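Local coordinates for protein D-galactonate dehydratase family member SEN1436 (PDB 3TW9) that dehydrates D-gluconate to 2-dehydro-3-deoxy-D-gluconate with low activity in vitro, using one magnesium ion per subunit, at residues G146-C151 against H397-L402; S356-C361 against D387-C392; S227-F232 against K263-Y268. All coordinates share one frame; numbering follows the deposited sequence.

Contact 1. Residues G146-C151 against H397-L402; sequences GIPLYC and HGYAYL
The carbonyl oxygen of G398 is held from several directions. L149 N donates to G398 O at 3.0 Å, a water donates at 3.1 Å, and P148 CA adds a long CH...O contact. The same water donates to L149 O, bridging the end of the strand pair. The pair is antiparallel: strand 399-401 lies along 147-151, in the first strand of the (β/α)7β barrel of the enolase superfamily, which also bonds to Q376 through P148 and Y150. The two short strands run at 130° to each other, well off a straight antiparallel 180°. I147 and A400 form the hydrogen-bonded pair, with A400 N to I147 O at 2.8 Å and the return bond from I147 N to A400 O at 3.0 Å. P148 and Y399 follow as a non-hydrogen-bonded pair. Here the CD1/CE1 side of the Y399 ring crosses the proline ring at a slant, CE1 3.7 Å from P148 CD, while I147 N sits at the ring edge. On the face with I147 and A400, M364 of helix 357-369 packs beneath. With CG anti to its carbonyl carbon (chi1 -52°), L149 reaches back along the partner strand, and its CD2 ends 3.7 Å from A400 CB.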
ATOM      1  N   GLY C 146      -9.983 -19.627   1.199  1.00 23.80           N
ATOM      2  CA  GLY C 146     -10.043 -19.980  -0.224  1.00 22.37           C
ATOM      3  C   GLY C 146     -10.451 -18.732  -1.007  1.00 22.55           C
ATOM      4  O   GLY C 146     -10.881 -17.748  -0.415  1.00 24.23           O
ATOM      5  N   ILE C 147     -10.304 -18.785  -2.325  1.00 24.58           N
ATOM      6  CA  ILE C 147     -10.576 -17.644  -3.193  1.00 24.26           C
ATOM      7  C   ILE C 147     -11.863 -17.841  -3.988  1.00 23.80           C
ATOM      8  O   ILE C 147     -11.905 -18.651  -4.940  1.00 22.71           O
ATOM      9  CB  ILE C 147      -9.388 -17.376  -4.137  1.00 22.91           C
ATOM     10  CG1 ILE C 147      -8.140 -17.159  -3.305  1.00 23.05           C
ATOM     11  CG2 ILE C 147      -9.674 -16.133  -5.026  1.00 29.93           C
ATOM     12  CD1 ILE C 147      -6.853 -17.228  -4.103  1.00 25.27           C
ATOM     13  N   PRO C 148     -12.928 -17.110  -3.601  1.00 19.70           N
ATOM     14  CA  PRO C 148     -14.174 -17.232  -4.352  1.00 20.44           C
ATOM     15  C   PRO C 148     -14.041 -16.723  -5.773  1.00 21.76           C
ATOM     16  O   PRO C 148     -13.351 -15.731  -6.041  1.00 20.98           O
ATOM     17  CB  PRO C 148     -15.187 -16.400  -3.554  1.00 25.00           C
ATOM     18  CG  PRO C 148     -14.412 -15.661  -2.555  1.00 29.64           C
ATOM     19  CD  PRO C 148     -13.102 -16.350  -2.352  1.00 25.80           C
ATOM     20  N   LEU C 149     -14.673 -17.456  -6.670  1.00 20.64           N
ATOM     21  CA  LEU C 149     -14.567 -17.217  -8.080  1.00 17.90           C
ATOM     22  C   LEU C 149     -15.915 -16.859  -8.670  1.00 20.55           C
ATOM     23  O   LEU C 149     -16.977 -17.170  -8.101  1.00 22.38           O
ATOM     24  CB  LEU C 149     -14.061 -18.490  -8.771  1.00 22.97           C
ATOM     25  CG  LEU C 149     -12.810 -19.165  -8.254  1.00 19.56           C
ATOM     26  CD1 LEU C 149     -12.683 -20.480  -8.960  1.00 20.04           C
ATOM     27  CD2 LEU C 149     -11.529 -18.286  -8.415  1.00 23.46           C
ATOM     28  N   TYR C 150     -15.876 -16.150  -9.797  1.00 21.21           N
ATOM     29  CA  TYR C 150     -16.985 -16.143 -10.732  1.00 18.43           C
ATOM     30  C   TYR C 150     -16.508 -16.615 -12.099  1.00 20.34           C
ATOM     31  O   TYR C 150     -15.325 -16.521 -12.430  1.00 21.97           O
ATOM     32  CB  TYR C 150     -17.746 -14.797 -10.823  1.00 19.50           C
ATOM     33  CG  TYR C 150     -17.147 -13.635 -11.618  1.00 21.55           C
ATOM     34  CD1 TYR C 150     -17.532 -13.390 -12.941  1.00 23.11           C
ATOM     35  CD2 TYR C 150     -16.284 -12.723 -10.996  1.00 22.66           C
ATOM     36  CE1 TYR C 150     -17.029 -12.292 -13.651  1.00 26.49           C
ATOM     37  CE2 TYR C 150     -15.771 -11.611 -11.709  1.00 19.50           C
ATOM     38  CZ  TYR C 150     -16.165 -11.408 -13.019  1.00 18.98           C
ATOM     39  OH  TYR C 150     -15.696 -10.312 -13.720  1.00 21.16           O
ATOM     40  N   CYS C 151     -17.447 -17.152 -12.861  1.00 26.58           N
ATOM     41  CA  CYS C 151     -17.168 -17.590 -14.221  1.00 24.74           C
ATOM     42  C   CYS C 151     -18.201 -16.987 -15.142  1.00 20.18           C
ATOM     43  O   CYS C 151     -19.254 -16.490 -14.708  1.00 26.05           O
ATOM     44  CB  CYS C 151     -17.250 -19.112 -14.290  1.00 35.48           C
ATOM     45  SG  CYS C 151     -18.889 -19.677 -13.830  1.00 36.58           S
ATOM     46  N   HIS C 397     -15.379 -26.344  -6.554  1.00 22.88           N
ATOM     47  CA  HIS C 397     -16.714 -25.841  -6.202  1.00 30.85           C
ATOM     48  C   HIS C 397     -16.753 -24.355  -5.890  1.00 28.34           C
ATOM     49  O   HIS C 397     -17.127 -23.938  -4.793  1.00 25.69           O
ATOM     50  CB  HIS C 397     -17.328 -26.690  -5.093  1.00 22.78           C
ATOM     51  CG  HIS C 397     -17.640 -28.088  -5.545  1.00 29.40           C
ATOM     52  ND1 HIS C 397     -18.925 -28.524  -5.789  1.00 43.06           N
ATOM     53  CD2 HIS C 397     -16.827 -29.123  -5.862  1.00 33.50           C
ATOM     54  CE1 HIS C 397     -18.890 -29.776  -6.213  1.00 38.02           C
ATOM     55  NE2 HIS C 397     -17.628 -30.160  -6.276  1.00 35.33           N
ATOM     56  N   GLY C 398     -16.325 -23.571  -6.872  1.00 29.91           N
ATOM     57  CA  GLY C 398     -16.393 -22.119  -6.790  1.00 30.34           C
ATOM     58  C   GLY C 398     -15.328 -21.444  -5.954  1.00 27.20           C
ATOM     59  O   GLY C 398     -15.391 -20.227  -5.724  1.00 28.03           O
ATOM     60  N   TYR C 399     -14.366 -22.214  -5.471  1.00 24.14           N
ATOM     61  CA  TYR C 399     -13.203 -21.636  -4.791  1.00 20.54           C
ATOM     62  C   TYR C 399     -11.928 -22.078  -5.438  1.00 24.24           C
ATOM     63  O   TYR C 399     -11.814 -23.224  -5.872  1.00 25.28           O
ATOM     64  CB  TYR C 399     -13.148 -22.005  -3.282  1.00 18.65           C
ATOM     65  CG  TYR C 399     -14.159 -21.312  -2.409  1.00 19.42           C
ATOM     66  CD1 TYR C 399     -13.918 -20.037  -1.902  1.00 24.68           C
ATOM     67  CD2 TYR C 399     -15.385 -21.926  -2.099  1.00 20.62           C
ATOM     68  CE1 TYR C 399     -14.871 -19.383  -1.092  1.00 20.99           C
ATOM     69  CE2 TYR C 399     -16.333 -21.286  -1.295  1.00 27.29           C
ATOM     70  CZ  TYR C 399     -16.058 -20.009  -0.797  1.00 24.39           C
ATOM     71  OH  TYR C 399     -16.955 -19.354  -0.015  1.00 27.69           O
ATOM     72  N   ALA C 400     -10.947 -21.176  -5.481  1.00 24.40           N
ATOM     73  CA  ALA C 400      -9.606 -21.545  -5.893  1.00 26.97           C
ATOM     74  C   ALA C 400      -8.695 -21.721  -4.685  1.00 25.87           C
ATOM     75  O   ALA C 400      -8.740 -20.933  -3.717  1.00 26.84           O
ATOM     76  CB  ALA C 400      -9.016 -20.518  -6.857  1.00 27.45           C
ATOM     77  N   TYR C 401      -7.854 -22.753  -4.767  1.00 25.22           N
ATOM     78  CA  TYR C 401      -6.898 -23.074  -3.701  1.00 27.38           C
ATOM     79  C   TYR C 401      -5.496 -23.106  -4.295  1.00 33.87           C
ATOM     80  O   TYR C 401      -5.178 -23.969  -5.122  1.00 30.24           O
ATOM     81  CB  TYR C 401      -7.247 -24.413  -2.994  1.00 26.21           C
ATOM     82  CG  TYR C 401      -8.646 -24.459  -2.418  1.00 24.80           C
ATOM     83  CD1 TYR C 401      -8.896 -24.025  -1.121  1.00 24.90           C
ATOM     84  CD2 TYR C 401      -9.731 -24.907  -3.184  1.00 31.33           C
ATOM     85  CE1 TYR C 401     -10.182 -24.032  -0.591  1.00 28.20           C
ATOM     86  CE2 TYR C 401     -11.013 -24.923  -2.664  1.00 25.45           C
ATOM     87  CZ  TYR C 401     -11.232 -24.488  -1.366  1.00 23.34           C
ATOM     88  OH  TYR C 401     -12.499 -24.491  -0.845  1.00 27.44           O
ATOM     89  N   LEU C 402      -4.673 -22.137  -3.905  1.00 30.41           N
ATOM     90  CA  LEU C 402      -3.292 -22.094  -4.347  1.00 36.60           C
ATOM     91  C   LEU C 402      -2.499 -23.189  -3.657  1.00 35.63           C
ATOM     92  O   LEU C 402      -2.721 -23.444  -2.473  1.00 31.22           O
ATOM     93  CB  LEU C 402      -2.656 -20.750  -3.976  1.00 32.53           C
ATOM     94  CG  LEU C 402      -2.998 -19.513  -4.801  1.00 33.40           C
ATOM     95  CD1 LEU C 402      -2.294 -18.300  -4.174  1.00 31.05           C
ATOM     96  CD2 LEU C 402      -2.621 -19.660  -6.270  1.00 27.04           C
TER
HETATM   97  O   HOH W   1     -18.174 -19.100  -6.675  1.00 23.07           O

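Contact 2. Residues S356-C361 against D387-C392; sequences SPVGVC and DVFPGC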
ATOM      1  N   SER C 356      -1.596 -15.453 -18.735  1.00 21.71           N
ATOM      2  CA  SER C 356      -0.913 -16.734 -18.574  1.00 23.74           C
ATOM      3  C   SER C 356      -1.282 -17.353 -17.229  1.00 25.71           C
ATOM      4  O   SER C 356      -1.730 -16.652 -16.307  1.00 20.51           O
ATOM      5  CB  SER C 356       0.604 -16.571 -18.724  1.00 23.18           C
ATOM      6  OG  SER C 356       1.207 -16.061 -17.545  1.00 21.32           O
ATOM      7  N   PRO C 357      -1.093 -18.677 -17.089  1.00 27.67           N
ATOM      8  CA  PRO C 357      -1.256 -19.228 -15.744  1.00 21.21           C
ATOM      9  C   PRO C 357      -0.377 -18.560 -14.669  1.00 23.84           C
ATOM     10  O   PRO C 357      -0.740 -18.562 -13.480  1.00 21.43           O
ATOM     11  CB  PRO C 357      -0.893 -20.706 -15.944  1.00 19.11           C
ATOM     12  CG  PRO C 357      -1.442 -20.970 -17.356  1.00 21.32           C
ATOM     13  CD  PRO C 357      -0.948 -19.745 -18.108  1.00 22.20           C
ATOM     14  N   VAL C 358       0.756 -17.980 -15.079  1.00 22.43           N
ATOM     15  CA  VAL C 358       1.601 -17.224 -14.161  1.00 18.65           C
ATOM     16  C   VAL C 358       0.833 -15.968 -13.670  1.00 20.05           C
ATOM     17  O   VAL C 358       0.783 -15.703 -12.485  1.00 18.84           O
ATOM     18  CB  VAL C 358       2.934 -16.794 -14.826  1.00 19.09           C
ATOM     19  CG1 VAL C 358       3.805 -15.969 -13.860  1.00 18.96           C
ATOM     20  CG2 VAL C 358       3.734 -18.029 -15.329  1.00 24.65           C
ATOM     21  N   GLY C 359       0.244 -15.217 -14.595  1.00 19.66           N
ATOM     22  CA  GLY C 359      -0.664 -14.099 -14.224  1.00 21.62           C
ATOM     23  C   GLY C 359      -1.862 -14.553 -13.385  1.00 23.59           C
ATOM     24  O   GLY C 359      -2.306 -13.841 -12.485  1.00 20.44           O
ATOM     25  N   VAL C 360      -2.407 -15.730 -13.698  1.00 22.66           N
ATOM     26  CA  VAL C 360      -3.531 -16.295 -12.898  1.00 20.90           C
ATOM     27  C   VAL C 360      -3.094 -16.455 -11.436  1.00 17.03           C
ATOM     28  O   VAL C 360      -3.783 -16.020 -10.507  1.00 19.45           O
ATOM     29  CB  VAL C 360      -4.064 -17.618 -13.527  1.00 17.32           C
ATOM     30  CG1 VAL C 360      -5.048 -18.337 -12.574  1.00 17.47           C
ATOM     31  CG2 VAL C 360      -4.763 -17.298 -14.838  1.00 19.61           C
ATOM     32  N   CYS C 361      -1.916 -17.038 -11.241  1.00 21.34           N
ATOM     33  CA  CYS C 361      -1.350 -17.195  -9.898  1.00 26.91           C
ATOM     34  C   CYS C 361      -1.024 -15.851  -9.245  1.00 30.30           C
ATOM     35  O   CYS C 361      -1.292 -15.680  -8.078  1.00 19.75           O
ATOM     36  CB  CYS C 361      -0.122 -18.097  -9.905  1.00 27.22           C
ATOM     37  SG  CYS C 361      -0.509 -19.832 -10.318  1.00 26.02           S
ATOM     38  N   ASP C 387      -0.439 -28.594 -18.787  1.00 28.60           N
ATOM     39  CA  ASP C 387       0.725 -29.412 -19.122  1.00 28.68           C
ATOM     40  C   ASP C 387       1.953 -28.514 -19.214  1.00 36.14           C
ATOM     41  O   ASP C 387       3.009 -28.819 -18.653  1.00 30.65           O
ATOM     42  CB  ASP C 387       0.472 -30.121 -20.466  1.00 25.77           C
ATOM     43  CG  ASP C 387       1.501 -31.198 -20.778  1.00 32.52           C
ATOM     44  OD1 ASP C 387       2.069 -31.793 -19.845  1.00 39.23           O
ATOM     45  OD2 ASP C 387       1.730 -31.466 -21.973  1.00 38.12           O
ATOM     46  N   VAL C 388       1.787 -27.378 -19.891  1.00 26.95           N
ATOM     47  CA  VAL C 388       2.869 -26.419 -20.095  1.00 23.22           C
ATOM     48  C   VAL C 388       3.247 -25.699 -18.804  1.00 24.54           C
ATOM     49  O   VAL C 388       4.418 -25.405 -18.560  1.00 26.85           O
ATOM     50  CB  VAL C 388       2.535 -25.422 -21.246  1.00 22.11           C
ATOM     51  CG1 VAL C 388       3.590 -24.278 -21.337  1.00 25.23           C
ATOM     52  CG2 VAL C 388       2.474 -26.155 -22.606  1.00 25.93           C
ATOM     53  N   PHE C 389       2.243 -25.450 -17.968  1.00 27.91           N
ATOM     54  CA  PHE C 389       2.410 -24.679 -16.728  1.00 25.85           C
ATOM     55  C   PHE C 389       2.050 -25.489 -15.483  1.00 25.16           C
ATOM     56  O   PHE C 389       0.954 -25.308 -14.929  1.00 23.10           O
ATOM     57  CB  PHE C 389       1.517 -23.424 -16.738  1.00 22.43           C
ATOM     58  CG  PHE C 389       1.871 -22.417 -17.788  1.00 26.49           C
ATOM     59  CD1 PHE C 389       2.801 -21.410 -17.511  1.00 24.72           C
ATOM     60  CD2 PHE C 389       1.258 -22.455 -19.040  1.00 25.16           C
ATOM     61  CE1 PHE C 389       3.124 -20.455 -18.470  1.00 25.49           C
ATOM     62  CE2 PHE C 389       1.567 -21.512 -20.010  1.00 23.33           C
ATOM     63  CZ  PHE C 389       2.517 -20.502 -19.720  1.00 22.35           C
ATOM     64  N   PRO C 390       2.961 -26.369 -15.021  1.00 27.66           N
ATOM     65  CA  PRO C 390       2.658 -27.138 -13.807  1.00 27.51           C
ATOM     66  C   PRO C 390       2.586 -26.267 -12.541  1.00 30.26           C
ATOM     67  O   PRO C 390       3.451 -25.402 -12.318  1.00 28.32           O
ATOM     68  CB  PRO C 390       3.812 -28.153 -13.718  1.00 30.55           C
ATOM     69  CG  PRO C 390       4.897 -27.594 -14.529  1.00 32.38           C
ATOM     70  CD  PRO C 390       4.230 -26.810 -15.636  1.00 30.02           C
ATOM     71  N   GLY C 391       1.547 -26.508 -11.735  1.00 27.71           N
ATOM     72  CA  GLY C 391       1.278 -25.707 -10.541  1.00 28.02           C
ATOM     73  C   GLY C 391       0.024 -24.836 -10.627  1.00 25.42           C
ATOM     74  O   GLY C 391      -0.207 -24.020  -9.723  1.00 25.23           O
ATOM     75  N   CYS C 392      -0.788 -25.016 -11.673  1.00 28.99           N
ATOM     76  CA  CYS C 392      -2.088 -24.306 -11.795  1.00 26.00           C
ATOM     77  C   CYS C 392      -2.939 -24.530 -10.536  1.00 30.75           C
ATOM     78  O   CYS C 392      -2.896 -25.615  -9.944  1.00 28.05           O
ATOM     79  CB  CYS C 392      -2.859 -24.729 -13.056  1.00 32.89           C
ATOM     80  SG  CYS C 392      -2.148 -24.141 -14.613  1.00 28.46           S
TER
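P357 sets CD and CG over one face of the F389 ring, the two side chains crossing at about a right angle. P357 CD stands nearly over the centre, 3.6 Å from the F389 ring centroid and 14° off the ring normal, a well-formed CH-pi contact. P357 CG leans over the CD2 side of the ring, 3.5 Å from F389 CD2, and P357 CB reaches back to F389 CB. F389 puts its ring there with CG anti to the carbonyl carbon (chi1 -65°), just where the chain leaves helix 383-388.

Two further apolar contacts flank this CH-pi contact. V358 CG2, the branch beside the backbone N, approaches F389 CE1 obliquely at 4.0 Å. C392 SG comes up to P357 CB at 3.9 Å, with the chain turning through G391 on its way from the phenylalanine to the cysteine.

In the fold, P357 opens helix 357-369, which lies between the last two parallel strands of the (β/α)7β barrel. Strand 46-53 packs against both partners, L46 on S356 and P357, V48 on S356 and F389, bringing the N-terminal part of the chain to this site.

No hydrogen bond crosses between the two segments; those within S356-C361 build the helix start. S356 is its N-cap: S356 OG takes a nearly straight bond from G359 N at 3.2 Å, and a weak one from V358 N. The backbone bonds of the first turn follow, V360 N to S356 O and C361 N to P357 O. The S356 side chain lies about 9 Å from that of D354, a residue assigned to substrate binding.

Contact 3. Residues S227-F232 against K263-Y268; sequences SVPRLF and KTLEQY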
ATOM      1  N   SER C 227     -32.963  -4.103 -23.172  1.00 27.51           N
ATOM      2  CA  SER C 227     -33.183  -5.540 -22.981  1.00 33.25           C
ATOM      3  C   SER C 227     -32.562  -6.152 -21.733  1.00 35.60           C
ATOM      4  O   SER C 227     -33.022  -7.194 -21.262  1.00 28.49           O
ATOM      5  CB  SER C 227     -32.725  -6.307 -24.218  1.00 34.34           C
ATOM      6  OG  SER C 227     -33.403  -5.792 -25.351  1.00 34.87           O
ATOM      7  N   VAL C 228     -31.513  -5.525 -21.209  1.00 27.23           N
ATOM      8  CA  VAL C 228     -30.854  -6.044 -20.009  1.00 30.51           C
ATOM      9  C   VAL C 228     -31.784  -6.183 -18.783  1.00 27.57           C
ATOM     10  O   VAL C 228     -31.731  -7.213 -18.128  1.00 26.13           O
ATOM     11  CB  VAL C 228     -29.504  -5.293 -19.685  1.00 21.70           C
ATOM     12  CG1 VAL C 228     -28.841  -5.802 -18.372  1.00 27.58           C
ATOM     13  CG2 VAL C 228     -28.561  -5.482 -20.807  1.00 25.92           C
ATOM     14  N   PRO C 229     -32.627  -5.162 -18.468  1.00 25.77           N
ATOM     15  CA  PRO C 229     -33.441  -5.366 -17.278  1.00 26.80           C
ATOM     16  C   PRO C 229     -34.400  -6.558 -17.403  1.00 29.69           C
ATOM     17  O   PRO C 229     -34.643  -7.239 -16.404  1.00 26.37           O
ATOM     18  CB  PRO C 229     -34.227  -4.057 -17.154  1.00 28.54           C
ATOM     19  CG  PRO C 229     -33.323  -3.028 -17.801  1.00 30.59           C
ATOM     20  CD  PRO C 229     -32.724  -3.766 -18.959  1.00 25.99           C
ATOM     21  N   ARG C 230     -34.904  -6.806 -18.613  1.00 29.61           N
ATOM     22  CA  ARG C 230     -35.801  -7.940 -18.866  1.00 31.82           C
ATOM     23  C   ARG C 230     -35.114  -9.291 -18.649  1.00 29.93           C
ATOM     24  O   ARG C 230     -35.703 -10.190 -18.025  1.00 30.30           O
ATOM     25  CB  ARG C 230     -36.422  -7.856 -20.270  1.00 33.65           C
ATOM     26  CG  ARG C 230     -37.185  -6.552 -20.521  1.00 53.29           C
ATOM     27  CD  ARG C 230     -38.389  -6.761 -21.427  1.00 79.80           C
ATOM     28  NE  ARG C 230     -38.010  -7.046 -22.810  1.00 91.34           N
ATOM     29  CZ  ARG C 230     -38.030  -6.155 -23.797  1.00 99.96           C
ATOM     30  NH1 ARG C 230     -38.411  -4.903 -23.564  1.00 97.16           N
ATOM     31  NH2 ARG C 230     -37.670  -6.518 -25.022  1.00101.89           N
ATOM     32  N   LEU C 231     -33.870  -9.411 -19.125  1.00 28.82           N
ATOM     33  CA  LEU C 231     -33.017 -10.574 -18.864  1.00 28.29           C
ATOM     34  C   LEU C 231     -32.886 -10.850 -17.359  1.00 27.10           C
ATOM     35  O   LEU C 231     -33.106 -11.971 -16.912  1.00 26.96           O
ATOM     36  CB  LEU C 231     -31.626 -10.403 -19.516  1.00 26.47           C
ATOM     37  CG  LEU C 231     -30.534 -11.398 -19.116  1.00 33.81           C
ATOM     38  CD1 LEU C 231     -30.821 -12.818 -19.647  1.00 37.87           C
ATOM     39  CD2 LEU C 231     -29.155 -10.910 -19.549  1.00 43.80           C
ATOM     40  N   PHE C 232     -32.576  -9.819 -16.574  1.00 23.30           N
ATOM     41  CA  PHE C 232     -32.440  -9.993 -15.135  1.00 21.58           C
ATOM     42  C   PHE C 232     -33.743 -10.208 -14.380  1.00 25.14           C
ATOM     43  O   PHE C 232     -33.754 -10.943 -13.383  1.00 26.36           O
ATOM     44  CB  PHE C 232     -31.576  -8.868 -14.525  1.00 23.88           C
ATOM     45  CG  PHE C 232     -30.129  -9.086 -14.792  1.00 21.56           C
ATOM     46  CD1 PHE C 232     -29.436 -10.119 -14.127  1.00 20.22           C
ATOM     47  CD2 PHE C 232     -29.462  -8.348 -15.761  1.00 26.57           C
ATOM     48  CE1 PHE C 232     -28.095 -10.400 -14.414  1.00 27.10           C
ATOM     49  CE2 PHE C 232     -28.106  -8.615 -16.053  1.00 21.16           C
ATOM     50  CZ  PHE C 232     -27.415  -9.647 -15.370  1.00 23.19           C
ATOM     51  N   LYS C 263     -29.454   2.334 -12.643  1.00 19.63           N
ATOM     52  CA  LYS C 263     -30.677   2.591 -11.874  1.00 22.92           C
ATOM     53  C   LYS C 263     -31.749   1.517 -12.076  1.00 22.86           C
ATOM     54  O   LYS C 263     -32.345   1.048 -11.100  1.00 23.46           O
ATOM     55  CB  LYS C 263     -31.244   3.983 -12.177  1.00 22.33           C
ATOM     56  CG  LYS C 263     -30.293   5.126 -11.719  1.00 18.82           C
ATOM     57  CD  LYS C 263     -30.775   6.504 -12.231  1.00 20.06           C
ATOM     58  CE  LYS C 263     -32.067   6.969 -11.558  1.00 23.24           C
ATOM     59  NZ  LYS C 263     -32.428   8.369 -11.939  1.00 22.69           N
ATOM     60  N   THR C 264     -31.962   1.112 -13.322  1.00 20.57           N
ATOM     61  CA  THR C 264     -32.988   0.090 -13.619  1.00 23.46           C
ATOM     62  C   THR C 264     -32.650  -1.297 -13.056  1.00 32.03           C
ATOM     63  O   THR C 264     -33.552  -2.093 -12.793  1.00 29.96           O
ATOM     64  CB  THR C 264     -33.285  -0.020 -15.133  1.00 26.47           C
ATOM     65  OG1 THR C 264     -32.100  -0.383 -15.849  1.00 40.01           O
ATOM     66  CG2 THR C 264     -33.799   1.304 -15.658  1.00 23.46           C
ATOM     67  N   LEU C 265     -31.357  -1.558 -12.853  1.00 22.99           N
ATOM     68  CA  LEU C 265     -30.868  -2.862 -12.358  1.00 23.95           C
ATOM     69  C   LEU C 265     -30.716  -2.934 -10.850  1.00 25.74           C
ATOM     70  O   LEU C 265     -30.403  -4.000 -10.323  1.00 25.35           O
ATOM     71  CB  LEU C 265     -29.550  -3.232 -13.022  1.00 22.48           C
ATOM     72  CG  LEU C 265     -29.571  -3.468 -14.547  1.00 22.37           C
ATOM     73  CD1 LEU C 265     -28.201  -3.784 -15.054  1.00 26.97           C
ATOM     74  CD2 LEU C 265     -30.547  -4.594 -14.940  1.00 26.45           C
ATOM     75  N   GLU C 266     -30.910  -1.807 -10.159  1.00 20.47           N
ATOM     76  CA  GLU C 266     -30.897  -1.777  -8.678  1.00 22.99           C
ATOM     77  C   GLU C 266     -31.725  -2.864  -8.006  1.00 25.26           C
ATOM     78  O   GLU C 266     -31.235  -3.538  -7.114  1.00 24.20           O
ATOM     79  CB  GLU C 266     -31.345  -0.410  -8.153  1.00 23.16           C
ATOM     80  CG  GLU C 266     -30.189   0.531  -8.006  1.00 25.30           C
ATOM     81  CD  GLU C 266     -30.555   1.934  -7.584  1.00 24.52           C
ATOM     82  OE1 GLU C 266     -31.484   2.151  -6.768  1.00 25.13           O
ATOM     83  OE2 GLU C 266     -29.869   2.838  -8.085  1.00 22.19           O
ATOM     84  N   GLN C 267     -32.970  -3.024  -8.462  1.00 26.83           N
ATOM     85  CA  GLN C 267     -33.915  -3.971  -7.873  1.00 19.95           C
ATOM     86  C   GLN C 267     -33.456  -5.439  -7.992  1.00 29.84           C
ATOM     87  O   GLN C 267     -33.965  -6.306  -7.280  1.00 27.72           O
ATOM     88  CB  GLN C 267     -35.285  -3.821  -8.537  1.00 24.45           C
ATOM     89  CG  GLN C 267     -35.247  -4.032 -10.043  1.00 25.41           C
ATOM     90  CD  GLN C 267     -36.549  -3.667 -10.739  1.00 42.10           C
ATOM     91  OE1 GLN C 267     -37.618  -4.157 -10.386  1.00 35.61           O
ATOM     92  NE2 GLN C 267     -36.453  -2.803 -11.744  1.00 35.86           N
ATOM     93  N   TYR C 268     -32.504  -5.706  -8.888  1.00 27.22           N
ATOM     94  CA  TYR C 268     -32.037  -7.087  -9.138  1.00 24.71           C
ATOM     95  C   TYR C 268     -30.784  -7.451  -8.343  1.00 23.67           C
ATOM     96  O   TYR C 268     -30.303  -8.602  -8.417  1.00 24.25           O
ATOM     97  CB  TYR C 268     -31.845  -7.321 -10.641  1.00 21.67           C
ATOM     98  CG  TYR C 268     -33.073  -6.971 -11.421  1.00 23.15           C
ATOM     99  CD1 TYR C 268     -34.293  -7.610 -11.147  1.00 29.06           C
ATOM    100  CD2 TYR C 268     -33.042  -5.997 -12.421  1.00 24.73           C
ATOM    101  CE1 TYR C 268     -35.453  -7.291 -11.852  1.00 26.45           C
ATOM    102  CE2 TYR C 268     -34.200  -5.669 -13.138  1.00 29.20           C
ATOM    103  CZ  TYR C 268     -35.403  -6.322 -12.843  1.00 25.31           C
ATOM    104  OH  TYR C 268     -36.552  -6.009 -13.538  1.00 30.18           O
TER
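F232 and Y268 meet at the close end of this contact, where F232 CB lies over one face of the Y268 ring, 4.2 Å from its centroid, as a CH-pi contact. The opposite face of that ring is covered by Q267 CG, 3.5 Å above the plane and over its centre, so the tyrosine is clamped between its own neighbour and the other helix. Beside it L265 touches the other helix with both methyls: CD2 packs on P229 CA at 3.8 Å and also on F232 CD2, while CD1 meets V228 CG1 at 3.9 Å. The valine methyl is the branch anti to the backbone N (chi1 177°), and the same atom lies in plane at the edge of the F232 ring.

These are two consecutive outer helices of the enolase-type barrel, 221-239 and 255-265, which flank strand 244-248 in the sequence. P229, well packed here, sits where the first of them kinks, a proline having no N-H to give to the turn before.

The looser side is at T264, R230 and Q267. T264 OG1 comes to 3.5 Å from P229 CG, but that hydroxyl is engaged with L261 O in its own helix. R230 sets out away from the partner helix, exposed and poorly ordered. Q267, also exposed, is steadied by NE2, which donates to T264 O at 3.2 Å and 166°. Y268 OH makes a weak hydrogen bond to D233 OD1, whereas Y268 O accepts from R236 NH2.

How the contacts relate
Contact 1 joins the first barrel strand to strand 399-401, contact 2 the start of helix 357-369 to the chain after helix 383-388, and contact 3 two consecutive outer helices. Along the chain, contact 1 closes a span of 245 residues that contains contact 3 and then contact 2. Contacts 1 and 2 are neighbours, centres about 15 Å apart, and share helix 357-369: its first turn serves contact 2, and M364 farther along packs on contact 1. Contact 3 lies about 27 Å from contact 1 and 37 Å from contact 2 between centres, across the chain's centre from contact 2. Its F232 and L265 side chains are about 9 and 10 Å from those of the magnesium ligands D248 and E274.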